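Local coordinates for protein levansucrase (Bacillus subtilis, PDB 1OYG) that belongs to the levansucrase/invertase family of carbohydrate-active enzymes, which fold as a five-bladed beta-propeller, at residues A[22-27]-A[362-367]; A[114-119]-A[169-174]. All coordinates share one frame; numbering follows the deposited sequence.

Interaction 1 of 2, residues A[22-27]-A[362-367]; sequences RHDMLQ and YKPLNK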
ATOM      1  N   ARG A  22      -1.304 -18.004  10.258  1.00  3.56           N
ATOM      2  CA  ARG A  22      -2.701 -18.225  10.583  1.00  3.47           C
ATOM      3  C   ARG A  22      -2.941 -18.064  12.078  1.00  3.75           C
ATOM      4  O   ARG A  22      -3.970 -17.537  12.485  1.00  3.62           O
ATOM      5  CB  ARG A  22      -3.133 -19.617  10.128  1.00  3.29           C
ATOM      6  CG  ARG A  22      -3.032 -19.827   8.624  1.00  2.79           C
ATOM      7  CD  ARG A  22      -3.709 -21.081   8.136  1.00  3.04           C
ATOM      8  NE  ARG A  22      -5.164 -20.983   8.210  1.00  2.85           N
ATOM      9  CZ  ARG A  22      -5.923 -20.360   7.316  1.00  2.84           C
ATOM     10  NH1 ARG A  22      -5.388 -19.789   6.246  1.00  2.84           N
ATOM     11  NH2 ARG A  22      -7.237 -20.324   7.484  1.00  3.81           N
ATOM     12  N   HIS A  23      -1.992 -18.508  12.896  1.00  4.13           N
ATOM     13  CA  HIS A  23      -2.170 -18.418  14.340  1.00  4.47           C
ATOM     14  C   HIS A  23      -2.278 -16.961  14.777  1.00  4.17           C
ATOM     15  O   HIS A  23      -3.126 -16.623  15.601  1.00  4.23           O
ATOM     16  CB  HIS A  23      -1.032 -19.097  15.103  1.00  4.74           C
ATOM     17  CG  HIS A  23      -1.118 -18.902  16.586  1.00  6.98           C
ATOM     18  ND1 HIS A  23      -0.652 -17.766  17.212  1.00  9.92           N
ATOM     19  CD2 HIS A  23      -1.650 -19.677  17.560  1.00  9.68           C
ATOM     20  CE1 HIS A  23      -0.873 -17.860  18.511  1.00 10.26           C
ATOM     21  NE2 HIS A  23      -1.476 -19.011  18.749  1.00 10.56           N
ATOM     22  N   ASP A  24      -1.421 -16.103  14.232  1.00  4.12           N
ATOM     23  CA  ASP A  24      -1.437 -14.690  14.601  1.00  4.06           C
ATOM     24  C   ASP A  24      -2.737 -14.027  14.161  1.00  3.86           C
ATOM     25  O   ASP A  24      -3.362 -13.313  14.939  1.00  4.07           O
ATOM     26  CB  ASP A  24      -0.221 -13.959  14.023  1.00  4.11           C
ATOM     27  CG  ASP A  24       1.081 -14.336  14.723  1.00  4.89           C
ATOM     28  OD1 ASP A  24       1.034 -14.998  15.785  1.00  7.50           O
ATOM     29  OD2 ASP A  24       2.201 -14.017  14.281  1.00  6.27           O
ATOM     30  N   MET A  25      -3.160 -14.292  12.927  1.00  3.85           N
ATOM     31  CA  MET A  25      -4.383 -13.695  12.396  1.00  3.83           C
ATOM     32  C   MET A  25      -5.620 -14.136  13.180  1.00  3.61           C
ATOM     33  O   MET A  25      -6.562 -13.370  13.325  1.00  3.65           O
ATOM     34  CB  MET A  25      -4.562 -14.048  10.914  1.00  3.91           C
ATOM     35  CG  MET A  25      -3.509 -13.465   9.984  1.00  4.59           C
ATOM     36  SD  MET A  25      -3.401 -11.668   9.989  1.00  5.48           S
ATOM     37  CE  MET A  25      -4.967 -11.209   9.313  1.00  7.09           C
ATOM     38  N   LEU A  26      -5.613 -15.364  13.697  1.00  3.66           N
ATOM     39  CA  LEU A  26      -6.756 -15.879  14.446  1.00  3.85           C
ATOM     40  C   LEU A  26      -6.995 -15.125  15.753  1.00  3.88           C
ATOM     41  O   LEU A  26      -8.104 -15.155  16.285  1.00  4.26           O
ATOM     42  CB  LEU A  26      -6.584 -17.375  14.746  1.00  3.72           C
ATOM     43  CG  LEU A  26      -6.961 -18.348  13.624  1.00  4.10           C
ATOM     44  CD1 LEU A  26      -6.456 -19.744  13.953  1.00  4.74           C
ATOM     45  CD2 LEU A  26      -8.472 -18.364  13.395  1.00  3.63           C
ATOM     46  N   GLN A  27      -5.961 -14.464  16.270  1.00  3.96           N
ATOM     47  CA  GLN A  27      -6.068 -13.702  17.515  1.00  4.10           C
ATOM     48  C   GLN A  27      -6.693 -12.321  17.319  1.00  3.82           C
ATOM     49  O   GLN A  27      -7.069 -11.672  18.288  1.00  3.95           O
ATOM     50  CB  GLN A  27      -4.691 -13.525  18.169  1.00  4.45           C
ATOM     51  CG  GLN A  27      -3.847 -14.790  18.317  1.00  5.87           C
ATOM     52  CD  GLN A  27      -4.632 -15.979  18.821  1.00  7.79           C
ATOM     53  OE1 GLN A  27      -5.249 -15.915  19.884  1.00  9.57           O
ATOM     54  NE2 GLN A  27      -4.613 -17.072  18.061  1.00  9.57           N
ATOM     55  N   TYR A 362      11.271  -9.459  10.285  1.00  4.67           N
ATOM     56  CA  TYR A 362      10.151  -8.708  10.834  1.00  4.37           C
ATOM     57  C   TYR A 362       9.266  -9.585  11.710  1.00  4.58           C
ATOM     58  O   TYR A 362       8.947 -10.715  11.339  1.00  4.98           O
ATOM     59  CB  TYR A 362       9.335  -8.101   9.695  1.00  4.12           C
ATOM     60  CG  TYR A 362       9.992  -6.876   9.118  1.00  3.97           C
ATOM     61  CD1 TYR A 362      10.916  -6.977   8.084  1.00  4.21           C
ATOM     62  CD2 TYR A 362       9.722  -5.615   9.635  1.00  3.68           C
ATOM     63  CE1 TYR A 362      11.535  -5.854   7.568  1.00  4.28           C
ATOM     64  CE2 TYR A 362      10.330  -4.489   9.124  1.00  3.45           C
ATOM     65  CZ  TYR A 362      11.237  -4.610   8.088  1.00  3.97           C
ATOM     66  OH  TYR A 362      11.843  -3.487   7.583  1.00  4.83           O
ATOM     67  N   LYS A 363       8.884  -9.057  12.868  1.00  4.47           N
ATOM     68  CA  LYS A 363       7.986  -9.743  13.798  1.00  4.82           C
ATOM     69  C   LYS A 363       6.739  -8.875  14.019  1.00  4.40           C
ATOM     70  O   LYS A 363       6.800  -7.666  13.841  1.00  4.22           O
ATOM     71  CB  LYS A 363       8.713 -10.048  15.110  1.00  5.37           C
ATOM     72  CG  LYS A 363       9.956 -10.921  14.905  1.00  6.93           C
ATOM     73  CD  LYS A 363      10.620 -11.324  16.214  1.00  8.60           C
ATOM     74  CE  LYS A 363      11.714 -12.366  15.978  1.00  9.76           C
ATOM     75  NZ  LYS A 363      12.284 -12.908  17.245  1.00 11.21           N
ATOM     76  N   PRO A 364       5.605  -9.476  14.366  1.00  4.30           N
ATOM     77  CA  PRO A 364       4.343  -8.723  14.416  1.00  4.28           C
ATOM     78  C   PRO A 364       4.285  -7.655  15.508  1.00  4.12           C
ATOM     79  O   PRO A 364       4.735  -7.878  16.633  1.00  4.79           O
ATOM     80  CB  PRO A 364       3.287  -9.808  14.662  1.00  4.41           C
ATOM     81  CG  PRO A 364       3.974 -11.098  14.358  1.00  5.07           C
ATOM     82  CD  PRO A 364       5.407 -10.893  14.720  1.00  4.17           C
ATOM     83  N   LEU A 365       3.735  -6.494  15.151  1.00  3.37           N
ATOM     84  CA  LEU A 365       3.416  -5.463  16.131  1.00  3.26           C
ATOM     85  C   LEU A 365       2.210  -5.907  16.946  1.00  3.00           C
ATOM     86  O   LEU A 365       1.329  -6.590  16.437  1.00  3.14           O
ATOM     87  CB  LEU A 365       3.097  -4.135  15.443  1.00  3.20           C
ATOM     88  CG  LEU A 365       4.288  -3.393  14.840  1.00  3.02           C
ATOM     89  CD1 LEU A 365       3.829  -2.218  13.989  1.00  3.01           C
ATOM     90  CD2 LEU A 365       5.222  -2.912  15.930  1.00  3.71           C
ATOM     91  N   ASN A 366       2.173  -5.515  18.214  1.00  3.11           N
ATOM     92  CA  ASN A 366       1.068  -5.858  19.103  1.00  3.08           C
ATOM     93  C   ASN A 366       0.789  -7.360  19.143  1.00  3.61           C
ATOM     94  O   ASN A 366      -0.365  -7.785  19.251  1.00  4.05           O
ATOM     95  CB  ASN A 366      -0.183  -5.081  18.691  1.00  2.89           C
ATOM     96  CG  ASN A 366       0.079  -3.597  18.603  1.00  2.80           C
ATOM     97  OD1 ASN A 366       0.580  -3.006  19.554  1.00  3.39           O
ATOM     98  ND2 ASN A 366      -0.242  -2.988  17.465  1.00  3.05           N
ATOM     99  N   LYS A 367       1.867  -8.140  19.044  1.00  4.03           N
ATOM    100  CA  LYS A 367       1.856  -9.610  19.091  1.00  4.38           C
ATOM    101  C   LYS A 367       1.266 -10.322  17.863  1.00  4.23           C
ATOM    102  O   LYS A 367       1.713 -11.411  17.529  1.00  5.04           O
ATOM    103  CB  LYS A 367       1.191 -10.122  20.376  1.00  4.70           C
ATOM    104  CG  LYS A 367       1.865  -9.643  21.654  1.00  6.13           C
ATOM    105  CD  LYS A 367       1.155 -10.192  22.883  1.00  7.86           C
ATOM    106  CE  LYS A 367       1.741  -9.652  24.182  1.00  8.66           C
ATOM    107  NZ  LYS A 367       1.275 -10.421  25.368  1.00 11.10           N
TER
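The carboxylate of Asp24 is the flat group that reaches across, its OD2 lying 3.4 Å from Pro364 CG while OD1 turns back to the edge of the His23 ring. OD1 sits in the plane of that imidazole, 3.5 Å from His23 ND1, and one face of the ring carries Gln27 NE2, 3.7 Å above its centre. This is a surface contact between a short helix near the N-terminus and the edge strand of a four-stranded antiparallel sheet, a blade of the five-bladed propeller. Only 77 Å² is buried in all, and the side chains of Asp24 and Pro364 cross at about a right angle. CG of Asp24 stands beside its own backbone N, anti to the carbonyl carbon (chi1 -72°), which carries the carboxylate off the helix toward the proline. The partners are an anionic oxygen and a ring methylene, so the attraction is probably weak. Pro364 also leans on Tyr353, and backbone hydrogen bonds between Lys363 and Val354 and between Leu365 and Gly352 fix the strand to its neighbour. Asn366 and Lys367, both with positive phi, then break the strand with a short loop. Here Lys367 O comes within 4.0 Å of Asp24 OD1; both are acceptors, so this is no bond, and the Lys367 side chain leads away. Gln31 NE2, on the next short helix, donates a hydrogen bond to Asn366 O in the same loop. Within 22-27, the Gln27 amide is fixed over the imidazole by a nearly straight bond (166°) from Gln27 NE2 to His23 O, 2.9 Å long.

Interaction 2 of 2, residues A[114-119]-A[169-174]; sequences GRVFKD and AQVNVS
Val116 CG1 meets both methyls of Val171, 3.8 Å from Val171 CG2 and 4.1 Å from Val171 CG1, with the two side chains crossing at about a right angle. Beside them the Phe117 ring presents its edge to Ala169, whose CB lies near the ring plane, 4.0 Å from both Phe117 CE1 and Phe117 CZ. The same Val116 methyl sits over the centre of one face of the Phe117 ring; with CG1 anti to the backbone N (chi1 169°), it is wedged between ring and Val171. Further out, Tyr188 stacks on Phe117 and Tyr153 meets it with planes inclined at about 45°. Backbone hydrogen bonds between Val116 and Ile95, Ala169 and Leu151, and Val171 and Ile149 hold the two segments: Val116 and Phe117 in the loop after strand 111-115, Ala169 and Val171 within strand 163-175, probably in neighbouring four-stranded blades. Arg115 NH1 forms a salt bridge with Asp119 OD1 at 3.0 Å, in the guanidinium plane but 48° out of that of the carboxylate, while NH2 pairs with Glu136; Phe117 O lies above one guanidinium face, offset toward its rim. All four touching side chains are buried and apolar, so the contact rests on shape and exclusion of water, without directional bonds.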
ATOM      1  N   GLY A 114      -3.303  19.215 -11.605  1.00  3.19           N
ATOM      2  CA  GLY A 114      -3.817  18.397 -12.687  1.00  2.99           C
ATOM      3  C   GLY A 114      -3.075  17.083 -12.793  1.00  3.01           C
ATOM      4  O   GLY A 114      -2.333  16.692 -11.894  1.00  2.66           O
ATOM      5  N   ARG A 115      -3.283  16.393 -13.906  1.00  2.83           N
ATOM      6  CA  ARG A 115      -2.632  15.117 -14.151  1.00  3.12           C
ATOM      7  C   ARG A 115      -1.123  15.271 -14.265  1.00  3.14           C
ATOM      8  O   ARG A 115      -0.623  16.252 -14.823  1.00  3.41           O
ATOM      9  CB  ARG A 115      -3.162  14.490 -15.437  1.00  3.24           C
ATOM     10  CG  ARG A 115      -4.448  13.706 -15.254  1.00  3.72           C
ATOM     11  CD  ARG A 115      -4.850  12.909 -16.466  1.00  4.48           C
ATOM     12  NE  ARG A 115      -3.853  11.891 -16.791  1.00  4.50           N
ATOM     13  CZ  ARG A 115      -3.775  11.254 -17.955  1.00  5.78           C
ATOM     14  NH1 ARG A 115      -4.634  11.518 -18.930  1.00  7.17           N
ATOM     15  NH2 ARG A 115      -2.822  10.349 -18.147  1.00  5.50           N
ATOM     16  N   VAL A 116      -0.408  14.281 -13.744  1.00  3.00           N
ATOM     17  CA  VAL A 116       1.041  14.213 -13.885  1.00  3.13           C
ATOM     18  C   VAL A 116       1.409  13.946 -15.340  1.00  3.04           C
ATOM     19  O   VAL A 116       2.349  14.538 -15.863  1.00  3.52           O
ATOM     20  CB  VAL A 116       1.641  13.111 -12.988  1.00  3.23           C
ATOM     21  CG1 VAL A 116       3.113  12.852 -13.334  1.00  3.69           C
ATOM     22  CG2 VAL A 116       1.492  13.496 -11.525  1.00  4.03           C
ATOM     23  N   PHE A 117       0.651  13.061 -15.986  1.00  3.01           N
ATOM     24  CA  PHE A 117       0.969  12.585 -17.327  1.00  3.08           C
ATOM     25  C   PHE A 117      -0.022  13.068 -18.380  1.00  3.33           C
ATOM     26  O   PHE A 117      -1.214  13.202 -18.114  1.00  3.64           O
ATOM     27  CB  PHE A 117       0.982  11.053 -17.342  1.00  3.00           C
ATOM     28  CG  PHE A 117       2.045  10.450 -16.471  1.00  2.48           C
ATOM     29  CD1 PHE A 117       3.382  10.535 -16.830  1.00  2.46           C
ATOM     30  CD2 PHE A 117       1.713   9.785 -15.297  1.00  2.70           C
ATOM     31  CE1 PHE A 117       4.365   9.978 -16.030  1.00  2.52           C
ATOM     32  CE2 PHE A 117       2.691   9.237 -14.495  1.00  3.29           C
ATOM     33  CZ  PHE A 117       4.020   9.326 -14.866  1.00  2.43           C
ATOM     34  N   LYS A 118       0.498  13.351 -19.568  1.00  3.53           N
ATOM     35  CA  LYS A 118      -0.301  13.467 -20.784  1.00  4.20           C
ATOM     36  C   LYS A 118      -0.490  12.060 -21.339  1.00  4.21           C
ATOM     37  O   LYS A 118       0.347  11.189 -21.110  1.00  4.17           O
ATOM     38  CB  LYS A 118       0.420  14.323 -21.835  1.00  4.49           C
ATOM     39  CG  LYS A 118       0.837  15.721 -21.381  1.00  6.04           C
ATOM     40  CD  LYS A 118       1.707  16.387 -22.447  1.00  8.06           C
ATOM     41  CE  LYS A 118       2.280  17.747 -22.016  1.00  9.36           C
ATOM     42  NZ  LYS A 118       2.775  17.824 -20.617  1.00 11.57           N
ATOM     43  N   ASP A 119      -1.568  11.839 -22.084  1.00  4.64           N
ATOM     44  CA  ASP A 119      -1.801  10.541 -22.724  1.00  4.98           C
ATOM     45  C   ASP A 119      -0.645  10.136 -23.644  1.00  4.68           C
ATOM     46  O   ASP A 119      -0.345   8.952 -23.786  1.00  4.47           O
ATOM     47  CB  ASP A 119      -3.103  10.558 -23.530  1.00  5.59           C
ATOM     48  CG  ASP A 119      -4.345  10.539 -22.653  1.00  7.28           C
ATOM     49  OD1 ASP A 119      -4.280  10.037 -21.509  1.00  9.59           O
ATOM     50  OD2 ASP A 119      -5.439  10.993 -23.051  1.00 11.85           O
ATOM     51  N   ALA A 169       9.124   7.966 -13.030  1.00  2.38           N
ATOM     52  CA  ALA A 169       9.320   9.151 -13.852  1.00  2.29           C
ATOM     53  C   ALA A 169       9.769  10.297 -12.964  1.00  2.24           C
ATOM     54  O   ALA A 169       9.477  10.318 -11.769  1.00  2.31           O
ATOM     55  CB  ALA A 169       8.041   9.522 -14.574  1.00  2.29           C
ATOM     56  N   GLN A 170      10.498  11.236 -13.547  1.00  2.20           N
ATOM     57  CA  GLN A 170      10.744  12.522 -12.913  1.00  2.32           C
ATOM     58  C   GLN A 170       9.663  13.482 -13.377  1.00  2.20           C
ATOM     59  O   GLN A 170       9.393  13.585 -14.569  1.00  2.04           O
ATOM     60  CB  GLN A 170      12.113  13.059 -13.298  1.00  2.52           C
ATOM     61  CG  GLN A 170      12.365  14.481 -12.823  1.00  2.47           C
ATOM     62  CD  GLN A 170      13.793  14.901 -13.040  1.00  2.98           C
ATOM     63  OE1 GLN A 170      14.708  14.293 -12.489  1.00  3.34           O
ATOM     64  NE2 GLN A 170      13.996  15.924 -13.861  1.00  3.67           N
ATOM     65  N   VAL A 171       9.054  14.188 -12.432  1.00  2.13           N
ATOM     66  CA  VAL A 171       8.010  15.161 -12.724  1.00  2.40           C
ATOM     67  C   VAL A 171       8.630  16.548 -12.637  1.00  2.57           C
ATOM     68  O   VAL A 171       9.110  16.953 -11.580  1.00  2.57           O
ATOM     69  CB  VAL A 171       6.829  15.054 -11.733  1.00  2.58           C
ATOM     70  CG1 VAL A 171       5.650  15.902 -12.216  1.00  3.35           C
ATOM     71  CG2 VAL A 171       6.402  13.601 -11.556  1.00  2.58           C
ATOM     72  N   ASN A 172       8.650  17.252 -13.766  1.00  2.86           N
ATOM     73  CA  ASN A 172       9.219  18.591 -13.853  1.00  2.99           C
ATOM     74  C   ASN A 172       8.166  19.618 -13.481  1.00  3.44           C
ATOM     75  O   ASN A 172       7.126  19.699 -14.121  1.00  3.39           O
ATOM     76  CB  ASN A 172       9.760  18.842 -15.262  1.00  3.08           C
ATOM     77  CG  ASN A 172      10.906  17.914 -15.609  1.00  3.41           C
ATOM     78  OD1 ASN A 172      11.707  17.562 -14.743  1.00  4.27           O
ATOM     79  ND2 ASN A 172      10.980  17.494 -16.866  1.00  4.54           N
ATOM     80  N   VAL A 173       8.437  20.376 -12.423  1.00  4.05           N
ATOM     81  CA  VAL A 173       7.470  21.306 -11.847  1.00  4.71           C
ATOM     82  C   VAL A 173       8.108  22.663 -11.572  1.00  5.41           C
ATOM     83  O   VAL A 173       9.093  22.752 -10.835  1.00  6.60           O
ATOM     84  CB  VAL A 173       6.899  20.742 -10.522  1.00  4.62           C
ATOM     85  CG1 VAL A 173       5.933  21.733  -9.867  1.00  4.89           C
ATOM     86  CG2 VAL A 173       6.213  19.405 -10.762  1.00  4.47           C
ATOM     87  N   SER A 174       7.535  23.712 -12.157  1.00  5.54           N
ATOM     88  CA  SER A 174       7.950  25.085 -11.882  1.00  5.92           C
ATOM     89  C   SER A 174       7.211  25.633 -10.670  1.00  5.89           C
ATOM     90  O   SER A 174       6.010  25.408 -10.514  1.00  6.12           O
ATOM     91  CB  SER A 174       7.660  25.981 -13.084  1.00  5.93           C
ATOM     92  OG  SER A 174       8.449  25.603 -14.194  1.00  7.63           O
TER

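In the fold
The two contacts lie on opposite sides of the centre of the chain, 41 Å apart between centres and about 24 Å at their nearest atoms, and do not touch. Along the chain the order is 22-27, 114-119, 169-174, 362-367, so interaction 2 falls wholly within the long span that interaction 1 brackets. They share no sheet: interaction 1 sets the N-terminal helix 22-26 against the edge strand 363-374 of a four-stranded antiparallel sheet, whereas interaction 2 packs the loop just after strand 111-115 against strand 163-175, the two strands probably belonging to adjacent blades. Interaction 2 thus ties one blade of the propeller to the next, and interaction 1 ties the N-terminal helix to another blade.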